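Local coordinates for cytoplasmic export protein 1 (Saccharomyces cerevisiae, PDB 3VWA) that binds tRNA as part of the nuclear tRNA export machinery, possibly collecting tRNA from export receptors at the nuclear pore complex for delivery to the translation machinery, at residues K63-I67 and P68-T72; E156-S159 and A160-A164; R277-T280 and P281-E285; P472-K475 and P476-A480; E489-D492 and V493-A497. All blocks are in the same frame, centred on the assembly; numbering follows the deposited sequence.

Contact 1: residues K63-I67 and P68-T72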
loop_
_atom_site.group_PDB
_atom_site.type_symbol
_atom_site.label_atom_id
_atom_site.label_comp_id
_atom_site.label_asym_id
_atom_site.label_seq_id
_atom_site.Cartn_x
_atom_site.Cartn_y
_atom_site.Cartn_z
ATOM N N LYS A 63 6.907 6.089 32.819
ATOM C CA LYS A 63 7.432 7.440 32.967
ATOM C C LYS A 63 8.946 7.450 32.922
ATOM O O LYS A 63 9.526 8.293 32.265
ATOM C CB LYS A 63 6.935 8.114 34.266
ATOM C CG LYS A 63 5.736 9.050 34.109
ATOM C CD LYS A 63 5.580 9.975 35.330
ATOM C CE LYS A 63 6.426 11.246 35.185
ATOM N NZ LYS A 63 6.592 12.011 36.467
ATOM N N ILE A 64 9.585 6.502 33.589
ATOM C CA ILE A 64 11.040 6.588 33.764
ATOM C C ILE A 64 11.891 5.776 32.794
ATOM O O ILE A 64 13.085 6.060 32.638
ATOM C CB ILE A 64 11.468 6.199 35.199
ATOM C CG1 ILE A 64 10.916 4.810 35.556
ATOM C CG2 ILE A 64 11.028 7.272 36.196
ATOM C CD1 ILE A 64 11.668 4.151 36.685
ATOM N N LEU A 65 11.332 4.727 32.195
ATOM C CA LEU A 65 12.184 3.872 31.353
ATOM C C LEU A 65 12.251 4.369 29.904
ATOM O O LEU A 65 11.219 4.586 29.274
ATOM C CB LEU A 65 11.739 2.411 31.396
ATOM C CG LEU A 65 11.682 1.644 32.705
ATOM C CD1 LEU A 65 11.268 0.210 32.391
ATOM C CD2 LEU A 65 13.001 1.680 33.439
ATOM N N LYS A 66 13.463 4.586 29.410
ATOM C CA LYS A 66 13.696 5.094 28.058
ATOM C C LYS A 66 14.386 3.986 27.299
ATOM O O LYS A 66 15.623 3.976 27.151
ATOM C CB LYS A 66 14.613 6.333 28.066
ATOM C CG LYS A 66 13.882 7.668 27.998
ATOM C CD LYS A 66 13.470 8.127 29.383
ATOM C CE LYS A 66 12.642 9.399 29.309
ATOM N NZ LYS A 66 11.554 9.336 30.319
ATOM N N ILE A 67 13.592 3.033 26.842
ATOM C CA ILE A 67 14.171 1.826 26.286
ATOM C C ILE A 67 13.640 1.738 24.866
ATOM O O ILE A 67 12.431 1.663 24.641
ATOM C CB ILE A 67 13.840 0.583 27.146
ATOM C CG1 ILE A 67 14.092 0.861 28.626
ATOM C CG2 ILE A 67 14.579 -0.668 26.657
ATOM C CD1 ILE A 67 15.470 0.486 29.117
ATOM N N PRO A 68 14.543 1.851 23.894
ATOM C CA PRO A 68 14.138 1.625 22.534
ATOM C C PRO A 68 13.584 0.188 22.474
ATOM O O PRO A 68 14.233 -0.767 22.952
ATOM C CB PRO A 68 15.468 1.697 21.763
ATOM C CG PRO A 68 16.405 2.467 22.651
ATOM C CD PRO A 68 15.976 2.202 24.037
ATOM N N GLY A 69 12.414 0.031 21.891
ATOM C CA GLY A 69 11.781 -1.261 21.846
ATOM C C GLY A 69 10.543 -1.374 22.706
ATOM O O GLY A 69 9.694 -2.192 22.415
ATOM N N LEU A 70 10.442 -0.595 23.791
ATOM C CA LEU A 70 9.126 -0.447 24.454
ATOM C C LEU A 70 8.189 0.488 23.682
ATOM O O LEU A 70 8.638 1.330 22.910
ATOM C CB LEU A 70 9.267 0.095 25.881
ATOM C CG LEU A 70 10.191 -0.631 26.841
ATOM C CD1 LEU A 70 10.064 0.097 28.178
ATOM C CD2 LEU A 70 9.862 -2.129 26.936
ATOM N N CYS A 71 6.887 0.346 23.887
ATOM C CA CYS A 71 5.968 1.368 23.387
ATOM C C CYS A 71 6.439 2.768 23.874
ATOM O O CYS A 71 6.684 2.980 25.051
ATOM C CB CYS A 71 4.523 1.078 23.832
ATOM S SG CYS A 71 3.785 -0.495 23.288
ATOM N N THR A 72 6.582 3.719 22.970
ATOM C CA THR A 72 7.258 5.004 23.317
ATOM C C THR A 72 6.197 5.829 24.048
ATOM O O THR A 72 5.163 6.195 23.444
ATOM C CB THR A 72 7.816 5.715 22.042
ATOM O OG1 THR A 72 8.913 4.957 21.501
ATOM C CG2 THR A 72 8.366 7.166 22.356
#
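Ile67 and Leu70 hold the two ends of a type II beta turn in the kinase-like domain, on the loop that leaves helix 52-64 and leads into strand 73-77. Leu70 N donates to Ile67 O at 3.1 Å with an N-H...O angle of 154°. On one flank of this bond the side chains pack as well: CB of Ile67 lies 3.9 Å from CG of Leu70, and CG1 of Ile67 approaches Leu70 CD1 at 4.1 Å. Leu70 has CG beside its backbone N (chi1 -54°), which brings CD1 back over Ile67 and near Leu65, whose CB is 4.3 Å from Leu70 CD1.

The two residues at the corner suit a type II turn. The ring of Pro68 fixes the phi that the first corner position needs, whereas Gly69 takes phi 111°, where a CB would be jammed against the preceding carbonyl oxygen. A beta-branched isoleucine and a leucine at the turn's ends then give it an apolar base.

Further out, Ile67 and Pro68 touch Phe122 of helix 106-122, and Leu70 meets Leu146. The backbones of Gly69 and Cys71 are hydrogen-bonded to Leu146, tying the turn to strand 144-146. The loop's position is consistent with the alphaC-beta4 loop of protein kinases, which ties the small lobe to the large one. Just before the corner, Lys66 O lies 3.6 Å from Pro68 CD.

Contact 2: residues E156-S159 and A160-A164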
loop_
_atom_site.group_PDB
_atom_site.type_symbol
_atom_site.label_atom_id
_atom_site.label_comp_id
_atom_site.label_asym_id
_atom_site.label_seq_id
_atom_site.Cartn_x
_atom_site.Cartn_y
_atom_site.Cartn_z
ATOM N N GLU A 156 19.263 -4.579 40.615
ATOM C CA GLU A 156 20.173 -4.149 41.686
ATOM C C GLU A 156 19.430 -3.922 42.989
ATOM O O GLU A 156 18.503 -3.097 43.066
ATOM C CB GLU A 156 21.003 -2.918 41.289
ATOM C CG GLU A 156 20.179 -1.701 40.896
ATOM C CD GLU A 156 20.938 -0.724 40.013
ATOM O OE1 GLU A 156 21.396 -1.131 38.918
ATOM O OE2 GLU A 156 21.050 0.457 40.408
ATOM N N GLY A 157 19.830 -4.688 44.002
ATOM C CA GLY A 157 19.251 -4.598 45.324
ATOM C C GLY A 157 17.828 -5.085 45.283
ATOM O O GLY A 157 16.901 -4.363 45.671
ATOM N N LEU A 158 17.644 -6.301 44.794
ATOM C CA LEU A 158 16.308 -6.784 44.547
ATOM C C LEU A 158 16.099 -8.086 45.254
ATOM O O LEU A 158 16.860 -9.043 45.088
ATOM C CB LEU A 158 16.042 -6.893 43.036
ATOM C CG LEU A 158 14.722 -7.223 42.339
ATOM C CD1 LEU A 158 14.715 -8.648 41.808
ATOM C CD2 LEU A 158 13.468 -6.927 43.138
ATOM N N SER A 159 15.049 -8.105 46.059
ATOM C CA SER A 159 14.726 -9.246 46.857
ATOM C C SER A 159 13.900 -10.203 46.013
ATOM O O SER A 159 12.778 -9.879 45.608
ATOM C CB SER A 159 13.965 -8.778 48.102
ATOM O OG SER A 159 12.934 -9.696 48.395
ATOM N N ALA A 160 14.480 -11.359 45.722
ATOM C CA ALA A 160 13.778 -12.455 45.073
ATOM C C ALA A 160 12.434 -12.715 45.741
ATOM O O ALA A 160 11.406 -12.942 45.069
ATOM C CB ALA A 160 14.628 -13.718 45.144
ATOM N N PHE A 161 12.457 -12.708 47.076
ATOM C CA PHE A 161 11.272 -13.021 47.858
ATOM C C PHE A 161 10.146 -12.026 47.535
ATOM O O PHE A 161 9.030 -12.409 47.205
ATOM C CB PHE A 161 11.604 -13.012 49.359
ATOM C CG PHE A 161 10.438 -13.389 50.236
ATOM C CD1 PHE A 161 9.581 -12.404 50.745
ATOM C CD2 PHE A 161 10.179 -14.731 50.540
ATOM C CE1 PHE A 161 8.492 -12.750 51.540
ATOM C CE2 PHE A 161 9.094 -15.079 51.346
ATOM C CZ PHE A 161 8.252 -14.090 51.841
ATOM N N GLU A 162 10.475 -10.749 47.609
ATOM C CA GLU A 162 9.539 -9.652 47.350
ATOM C C GLU A 162 8.917 -9.764 45.923
ATOM O O GLU A 162 7.686 -9.698 45.742
ATOM C CB GLU A 162 10.312 -8.339 47.566
ATOM C CG GLU A 162 9.490 -7.075 47.692
ATOM C CD GLU A 162 8.957 -6.659 46.349
ATOM O OE1 GLU A 162 9.766 -6.474 45.409
ATOM O OE2 GLU A 162 7.727 -6.557 46.230
ATOM N N PHE A 163 9.782 -9.992 44.933
ATOM C CA PHE A 163 9.364 -10.080 43.542
ATOM C C PHE A 163 8.419 -11.280 43.291
ATOM O O PHE A 163 7.438 -11.171 42.585
ATOM C CB PHE A 163 10.606 -10.163 42.635
ATOM C CG PHE A 163 10.267 -10.395 41.184
ATOM C CD1 PHE A 163 10.184 -9.323 40.285
ATOM C CD2 PHE A 163 9.968 -11.667 40.729
ATOM C CE1 PHE A 163 9.819 -9.533 38.951
ATOM C CE2 PHE A 163 9.602 -11.875 39.409
ATOM C CZ PHE A 163 9.538 -10.808 38.524
ATOM N N ALA A 164 8.756 -12.420 43.872
ATOM C CA ALA A 164 7.943 -13.607 43.778
ATOM C C ALA A 164 6.470 -13.404 44.199
ATOM O O ALA A 164 5.585 -14.002 43.588
ATOM C CB ALA A 164 8.598 -14.735 44.568
HETATM O O HOH W 1 12.650 -6.203 45.959
#
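Ser159 and Glu162 meet at the N-cap of helix 160-174, in the kinase-like domain. The tight part is polar: Ser159 OG, one residue ahead of the helix, accepts from Glu162 N at 2.8 Å in a nearly straight bond (166°), while Ser159 O takes Phe163 N at 3.1 Å as the helix gets under way. A serine suits this place because its short hydroxyl can stand in for the carbonyl that the first turn lacks.

The Ser-x-x-Glu sequence is that of a capping box, yet the return bond is not direct. A water bridges the gap, accepting from Ser159 N and donating to Glu162 OE1 at 2.9 Å. Glu162 bends at chi2 (-74°), which curls its carboxylate back to the cap; its OE2 forms a salt bridge with Arg166 one turn on.

The apolar contact is looser: Leu158 and Phe163, flanking the cap, make a hydrophobic staple and both touch Pro183. Ala160 and Phe161 stand on the exposed side of the first turn. The staple itself is light, made through CB of Phe163 while the ring turns away from the loop, with Leu158 CD2 4.3 Å from Phe163 CB.

Contact 3: residues R277-T280 and P281-E285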
loop_
_atom_site.group_PDB
_atom_site.type_symbol
_atom_site.label_atom_id
_atom_site.label_comp_id
_atom_site.label_asym_id
_atom_site.label_seq_id
_atom_site.Cartn_x
_atom_site.Cartn_y
_atom_site.Cartn_z
ATOM N N ARG A 277 6.108 -10.282 1.418
ATOM C CA ARG A 277 4.649 -10.564 1.556
ATOM C C ARG A 277 4.421 -11.164 2.890
ATOM O O ARG A 277 5.338 -11.762 3.428
ATOM C CB ARG A 277 4.177 -11.591 0.530
ATOM C CG ARG A 277 4.177 -11.100 -0.889
ATOM C CD ARG A 277 3.432 -12.026 -1.843
ATOM N NE ARG A 277 3.477 -11.376 -3.156
ATOM C CZ ARG A 277 4.122 -11.860 -4.209
ATOM N NH1 ARG A 277 4.136 -11.168 -5.356
ATOM N NH2 ARG A 277 4.725 -13.055 -4.123
ATOM N N ASN A 278 3.211 -10.998 3.431
ATOM C CA ASN A 278 2.831 -11.584 4.722
ATOM C C ASN A 278 3.713 -11.048 5.832
ATOM O O ASN A 278 3.997 -11.752 6.794
ATOM C CB ASN A 278 2.930 -13.114 4.698
ATOM C CG ASN A 278 1.992 -13.731 3.678
ATOM O OD1 ASN A 278 2.433 -14.296 2.702
ATOM N ND2 ASN A 278 0.697 -13.542 3.868
ATOM N N LEU A 279 4.151 -9.793 5.691
ATOM C CA LEU A 279 4.852 -9.141 6.807
ATOM C C LEU A 279 3.876 -8.401 7.726
ATOM O O LEU A 279 2.789 -7.992 7.284
ATOM C CB LEU A 279 5.857 -8.169 6.224
ATOM C CG LEU A 279 7.005 -8.809 5.453
ATOM C CD1 LEU A 279 7.857 -7.715 4.834
ATOM C CD2 LEU A 279 7.842 -9.635 6.415
ATOM N N THR A 280 4.229 -8.183 8.991
ATOM C CA THR A 280 3.391 -7.261 9.815
ATOM C C THR A 280 3.242 -5.888 9.178
ATOM O O THR A 280 4.225 -5.318 8.665
ATOM C CB THR A 280 3.839 -7.110 11.283
ATOM O OG1 THR A 280 5.264 -7.185 11.375
ATOM C CG2 THR A 280 3.187 -8.217 12.137
ATOM N N PRO A 281 1.999 -5.393 9.106
ATOM C CA PRO A 281 1.767 -4.088 8.492
ATOM C C PRO A 281 2.627 -3.004 9.101
ATOM O O PRO A 281 2.872 -2.977 10.310
ATOM C CB PRO A 281 0.280 -3.816 8.791
ATOM C CG PRO A 281 -0.148 -4.885 9.781
ATOM C CD PRO A 281 0.717 -6.057 9.441
ATOM N N GLY A 282 3.118 -2.125 8.251
ATOM C CA GLY A 282 3.829 -0.949 8.742
ATOM C C GLY A 282 5.150 -0.800 8.089
ATOM O O GLY A 282 5.471 0.312 7.667
HETATM N N MSE A 283 5.921 -1.906 7.963
HETATM C CA MSE A 283 7.303 -1.756 7.470
HETATM C C MSE A 283 7.321 -1.375 6.021
HETATM O O MSE A 283 8.120 -0.497 5.565
HETATM C CB MSE A 283 8.209 -2.976 7.656
HETATM C CG MSE A 283 9.591 -2.380 7.400
HETATM SE SE MSE A 283 11.061 -3.615 7.546
HETATM C CE MSE A 283 10.662 -5.191 6.423
ATOM N N ILE A 284 6.465 -2.030 5.248
ATOM C CA ILE A 284 6.375 -1.686 3.850
ATOM C C ILE A 284 5.712 -0.320 3.654
ATOM O O ILE A 284 6.274 0.564 2.979
ATOM C CB ILE A 284 5.604 -2.748 3.044
ATOM C CG1 ILE A 284 6.468 -4.026 2.981
ATOM C CG2 ILE A 284 5.250 -2.173 1.665
ATOM C CD1 ILE A 284 6.008 -5.072 1.995
ATOM N N GLU A 285 4.523 -0.168 4.237
ATOM C CA GLU A 285 3.686 1.030 4.070
ATOM C C GLU A 285 4.328 2.290 4.617
ATOM O O GLU A 285 4.287 3.329 3.968
ATOM C CB GLU A 285 2.322 0.847 4.762
ATOM C CG GLU A 285 1.475 -0.317 4.278
ATOM C CD GLU A 285 1.819 -1.654 4.950
ATOM O OE1 GLU A 285 2.914 -1.782 5.540
ATOM O OE2 GLU A 285 0.998 -2.601 4.901
HETATM O O HOH W 2 5.138 -4.460 5.969
#
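Leu279 reaches across the bend before helix 283-303 with a single methyl, CD1, which lies 4.1 Å from CE of Met283 (present as selenomethionine) and 4.3 Å from CD1 of Ile284. The methionine chain runs extended from its backbone as far as the selenium and then folds at chi3 (52°), and that last bend turns CE in to meet the leucine. The unbranched, flexible chain of methionine suits a place where the apolar end must bend to meet its partner.

Glu285 is folded too: its turn at chi2 (85°) swings the carboxylate back over the start of the helix, where OE1 accepts from Gly282 N at 2.7 Å, met from above the carboxylate plane. Gly282 adopts positive phi after Pro281, angles at which a side chain would press on the preceding carbonyl.

This bend appears to lie where the kinase-like domain gives way to the long helical array. Thr280 belongs to that join, its OG1 hydrogen-bonded to Trp144 NE1, and Arg277 O accepts from Asn105 ND2. The side chain of Ile284 touches Leu331 of helix 321-335. No direct hydrogen bond links 277-280 to 281-285; instead a water donates to Thr280 O at 3.0 Å and accepts from Ile284 N.

Contact 4: residues P472-K475 and P476-A480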
loop_
_atom_site.group_PDB
_atom_site.type_symbol
_atom_site.label_atom_id
_atom_site.label_comp_id
_atom_site.label_asym_id
_atom_site.label_seq_id
_atom_site.Cartn_x
_atom_site.Cartn_y
_atom_site.Cartn_z
ATOM N N PRO A 472 -4.999 3.842 -47.096
ATOM C CA PRO A 472 -4.194 2.978 -48.004
ATOM C C PRO A 472 -3.979 1.563 -47.456
ATOM O O PRO A 472 -3.928 0.605 -48.221
ATOM C CB PRO A 472 -2.836 3.691 -48.108
ATOM C CG PRO A 472 -2.830 4.774 -47.057
ATOM C CD PRO A 472 -4.293 5.095 -46.762
ATOM N N GLN A 473 -3.870 1.416 -46.140
ATOM C CA GLN A 473 -3.708 0.086 -45.590
ATOM C C GLN A 473 -5.039 -0.559 -45.244
ATOM O O GLN A 473 -5.995 0.143 -44.944
ATOM C CB GLN A 473 -2.778 0.153 -44.404
ATOM C CG GLN A 473 -1.508 0.898 -44.757
ATOM C CD GLN A 473 -0.659 0.124 -45.722
ATOM O OE1 GLN A 473 -0.460 -1.070 -45.533
ATOM N NE2 GLN A 473 -0.148 0.797 -46.772
ATOM N N VAL A 474 -5.087 -1.895 -45.303
ATOM C CA VAL A 474 -6.304 -2.668 -45.069
ATOM C C VAL A 474 -6.737 -2.653 -43.599
ATOM O O VAL A 474 -7.935 -2.662 -43.299
ATOM C CB VAL A 474 -6.167 -4.118 -45.612
ATOM C CG1 VAL A 474 -7.282 -5.061 -45.134
ATOM C CG2 VAL A 474 -6.172 -4.102 -47.126
ATOM N N LYS A 475 -5.792 -2.596 -42.673
ATOM C CA LYS A 475 -6.150 -2.781 -41.273
ATOM C C LYS A 475 -7.132 -1.713 -40.725
ATOM O O LYS A 475 -8.060 -2.080 -40.021
ATOM C CB LYS A 475 -4.918 -2.939 -40.378
ATOM C CG LYS A 475 -5.239 -3.539 -39.004
ATOM C CD LYS A 475 -3.971 -3.848 -38.182
ATOM C CE LYS A 475 -4.307 -4.623 -36.906
ATOM N NZ LYS A 475 -3.108 -5.097 -36.146
ATOM N N PRO A 476 -6.914 -0.418 -41.024
ATOM C CA PRO A 476 -7.803 0.655 -40.538
ATOM C C PRO A 476 -9.182 0.663 -41.203
ATOM O O PRO A 476 -10.166 1.097 -40.591
ATOM C CB PRO A 476 -7.030 1.935 -40.852
ATOM C CG PRO A 476 -5.555 1.461 -40.941
ATOM C CD PRO A 476 -5.685 0.136 -41.635
ATOM N N ARG A 477 -9.262 0.124 -42.418
ATOM C CA ARG A 477 -10.542 -0.066 -43.096
ATOM C C ARG A 477 -11.346 -1.114 -42.359
ATOM O O ARG A 477 -12.522 -0.886 -41.995
ATOM C CB ARG A 477 -10.313 -0.406 -44.578
ATOM C CG ARG A 477 -9.225 0.473 -45.201
ATOM C CD ARG A 477 -9.493 0.813 -46.652
ATOM N NE ARG A 477 -9.424 -0.360 -47.490
ATOM C CZ ARG A 477 -8.312 -0.788 -48.091
ATOM N NH1 ARG A 477 -7.179 -0.115 -47.958
ATOM N NH2 ARG A 477 -8.333 -1.895 -48.812
ATOM N N LEU A 478 -10.708 -2.245 -42.065
ATOM C CA LEU A 478 -11.330 -3.295 -41.250
ATOM C C LEU A 478 -11.749 -2.796 -39.870
ATOM O O LEU A 478 -12.685 -3.302 -39.287
ATOM C CB LEU A 478 -10.334 -4.435 -41.080
ATOM C CG LEU A 478 -9.960 -5.206 -42.361
ATOM C CD1 LEU A 478 -8.830 -6.148 -42.051
ATOM C CD2 LEU A 478 -11.124 -5.969 -42.973
ATOM N N ALA A 479 -11.005 -1.849 -39.315
ATOM C CA ALA A 479 -11.334 -1.312 -38.018
ATOM C C ALA A 479 -12.551 -0.374 -38.153
ATOM O O ALA A 479 -13.304 -0.213 -37.226
ATOM C CB ALA A 479 -10.147 -0.535 -37.424
ATOM N N ALA A 480 -12.705 0.297 -39.274
ATOM C CA ALA A 480 -13.908 1.109 -39.478
ATOM C C ALA A 480 -15.156 0.220 -39.511
ATOM O O ALA A 480 -16.133 0.462 -38.804
ATOM C CB ALA A 480 -13.805 1.924 -40.753
#
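The first turn of helix 474-487, in the HEAT-repeat array, is where Val474 meets both Arg477 and Leu478. The carbonyl of Val474 accepts a helical bond: Leu478 N donates to Val474 O at 3.1 Å, almost straight at 175°, and Arg477 N adds a weak bond to the same oxygen. Val474 CG1 packs against Leu478 CD1 at 3.6 Å, and the leucine goes on to Ile514 and Val515 of helix 513-536. A branched valine serves two directions at once, since its other methyl, CG2, lies 3.5 Å from NH2 of Arg477.

Arg477 leaves with CG beside its backbone N and then bends at chi2 (-145°) and again at chi3 (-67°), which carries the guanidinium back past the helix start. One face of it looks onto Val474 CA, while Pro472 O comes to its edge and takes a weak bond from NH1 at 3.3 Å. NH1 also donates to Asp471 O, and NH2 makes a salt bridge with Asp510, linking this turn to the loop before helix 513-536. A leucine in place of this arginine would probably leave Asp510 without its charged mate and the carbonyl of Asp471 without this donor.

Pro476 fits the first turn, where an amide hydrogen has no earlier helical carbonyl to seek; its CD sits 3.3 Å from Gln473 O. Lys475, extended beyond CG, reaches Glu434 in a salt bridge towards helix 433-446, while its carbonyl continues the helix: Lys475 O accepts from Ala479 N at 3.0 Å.

Contact 5: residues E489-D492 and V493-A497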
loop_
_atom_site.group_PDB
_atom_site.type_symbol
_atom_site.label_atom_id
_atom_site.label_comp_id
_atom_site.label_asym_id
_atom_site.label_seq_id
_atom_site.Cartn_x
_atom_site.Cartn_y
_atom_site.Cartn_z
ATOM N N GLU A 489 -26.439 0.513 -33.034
ATOM C CA GLU A 489 -27.411 0.984 -32.047
ATOM C C GLU A 489 -27.343 2.480 -31.769
ATOM O O GLU A 489 -28.263 3.011 -31.138
ATOM C CB GLU A 489 -27.259 0.261 -30.708
ATOM C CG GLU A 489 -26.274 -0.866 -30.704
ATOM C CD GLU A 489 -26.479 -1.745 -29.497
ATOM O OE1 GLU A 489 -25.478 -1.869 -28.731
ATOM O OE2 GLU A 489 -27.645 -2.242 -29.308
ATOM N N LEU A 490 -26.269 3.150 -32.212
ATOM C CA LEU A 490 -26.157 4.621 -31.986
ATOM C C LEU A 490 -26.691 5.451 -33.156
ATOM O O LEU A 490 -26.720 6.690 -33.085
ATOM C CB LEU A 490 -24.715 5.026 -31.717
ATOM C CG LEU A 490 -23.935 4.220 -30.680
ATOM C CD1 LEU A 490 -22.473 4.628 -30.637
ATOM C CD2 LEU A 490 -24.581 4.361 -29.293
ATOM N N PHE A 491 -27.082 4.763 -34.232
ATOM C CA PHE A 491 -27.697 5.403 -35.398
ATOM C C PHE A 491 -29.157 5.003 -35.532
ATOM O O PHE A 491 -29.508 3.769 -35.763
ATOM C CB PHE A 491 -26.955 5.020 -36.693
ATOM C CG PHE A 491 -25.486 5.323 -36.660
ATOM C CD1 PHE A 491 -25.032 6.604 -36.431
ATOM C CD2 PHE A 491 -24.561 4.320 -36.903
ATOM C CE1 PHE A 491 -23.664 6.866 -36.399
ATOM C CE2 PHE A 491 -23.195 4.582 -36.921
ATOM C CZ PHE A 491 -22.743 5.857 -36.655
ATOM N N ASP A 492 -30.029 5.999 -35.381
ATOM C CA ASP A 492 -31.447 5.755 -35.670
ATOM C C ASP A 492 -31.627 5.679 -37.205
ATOM O O ASP A 492 -30.679 5.946 -37.970
ATOM C CB ASP A 492 -32.336 6.849 -35.101
ATOM C CG ASP A 492 -31.991 8.222 -35.672
ATOM O OD1 ASP A 492 -31.364 8.314 -36.752
ATOM O OD2 ASP A 492 -32.389 9.228 -35.081
ATOM N N VAL A 493 -32.818 5.290 -37.661
ATOM C CA VAL A 493 -32.959 4.918 -39.066
ATOM C C VAL A 493 -32.878 6.135 -39.906
ATOM O O VAL A 493 -32.501 6.072 -41.054
ATOM C CB VAL A 493 -34.255 4.139 -39.427
ATOM C CG1 VAL A 493 -34.129 2.660 -39.061
ATOM C CG2 VAL A 493 -35.491 4.803 -38.811
ATOM N N ASN A 494 -33.274 7.250 -39.334
ATOM C CA ASN A 494 -33.119 8.487 -40.018
ATOM C C ASN A 494 -31.664 8.820 -40.389
ATOM O O ASN A 494 -31.371 9.267 -41.478
ATOM C CB ASN A 494 -33.668 9.578 -39.138
ATOM C CG ASN A 494 -34.210 10.691 -39.949
ATOM O OD1 ASN A 494 -33.530 11.696 -40.184
ATOM N ND2 ASN A 494 -35.426 10.493 -40.458
ATOM N N THR A 495 -30.756 8.608 -39.459
ATOM C CA THR A 495 -29.365 8.919 -39.734
ATOM C C THR A 495 -28.789 7.889 -40.702
ATOM O O THR A 495 -28.080 8.238 -41.599
ATOM C CB THR A 495 -28.576 8.975 -38.423
ATOM O OG1 THR A 495 -29.283 9.862 -37.542
ATOM C CG2 THR A 495 -27.104 9.428 -38.684
ATOM N N ILE A 496 -29.161 6.626 -40.538
ATOM C CA ILE A 496 -28.802 5.600 -41.484
ATOM C C ILE A 496 -29.114 6.024 -42.912
ATOM O O ILE A 496 -28.224 6.020 -43.764
ATOM C CB ILE A 496 -29.455 4.236 -41.111
ATOM C CG1 ILE A 496 -28.712 3.671 -39.873
ATOM C CG2 ILE A 496 -29.366 3.236 -42.272
ATOM C CD1 ILE A 496 -29.639 2.834 -39.001
ATOM N N ALA A 497 -30.363 6.400 -43.145
ATOM C CA ALA A 497 -30.898 6.825 -44.425
ATOM C C ALA A 497 -30.340 8.149 -44.936
ATOM O O ALA A 497 -30.155 8.294 -46.157
ATOM C CB ALA A 497 -32.407 6.961 -44.278
#
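Asp492 OD1 is gripped twice by Thr495. The hydroxyl OG1 donates to it at 2.7 Å, on the syn side and 33° out of the carboxylate plane, while Thr495 N comes in at 2.8 Å nearly in line with the C-O bond of OD1. Asp492 has CG set between its own backbone N and carbonyl carbon (chi1 60°), which folds the carboxylate over the N-terminal end of the helix. The backbone follows suit: Ile496 N donates to Asp492 O at 3.1 Å and 174°, and Thr495 N makes a weak second bond to that oxygen.

Asp492 is thus the N-cap of helix 493-504, at the opening of a HEAT repeat. A carboxylate suits the post, since its negative charge would favour the positive end of the helix dipole, and a threonine three residues on can offer both N-H and hydroxyl. A valine in place of the threonine would probably leave OD1 with the backbone N-H alone and the carboxylate freer to turn.

Beside the cap runs a hydrophobic staple: Phe491, just before the N-cap, sets its CB 3.9 Å from Ile496 CG1. The CG2 methyl of Thr495 lies 4.2 Å from Phe491 CD1, so the threonine's two branches serve the polar and apolar sides separately. Phe491 is buried against Leu461 of helix 454-469 and Tyr526 of helix 513-536, and its carbonyl oxygen, which accepts from Lys529 NZ, is 3.4 Å from Ile496 CD1.

How the contacts relate
Contacts 1 and 2 belong to the kinase-like domain, contacts 4 and 5 to the helical array on the far side of the chain's centre; the centre of contact 3, between them, is about 9 Å from the chain's centre. Contact 2 is at the surface; the others are partly buried. All but contact 1 sit at helix starts, handled by a serine cap with a water-bridged glutamate in contact 2, a glutamate folded back on a glycine N-H in contact 3, a bent arginine in contact 4 and an aspartate cap in contact 5. Contacts 2 and 5 share a hydrophobic staple, but the aromatic residue precedes the cap in contact 5 and lies on the helix in contact 2. Contacts 4 and 5 start successive helices.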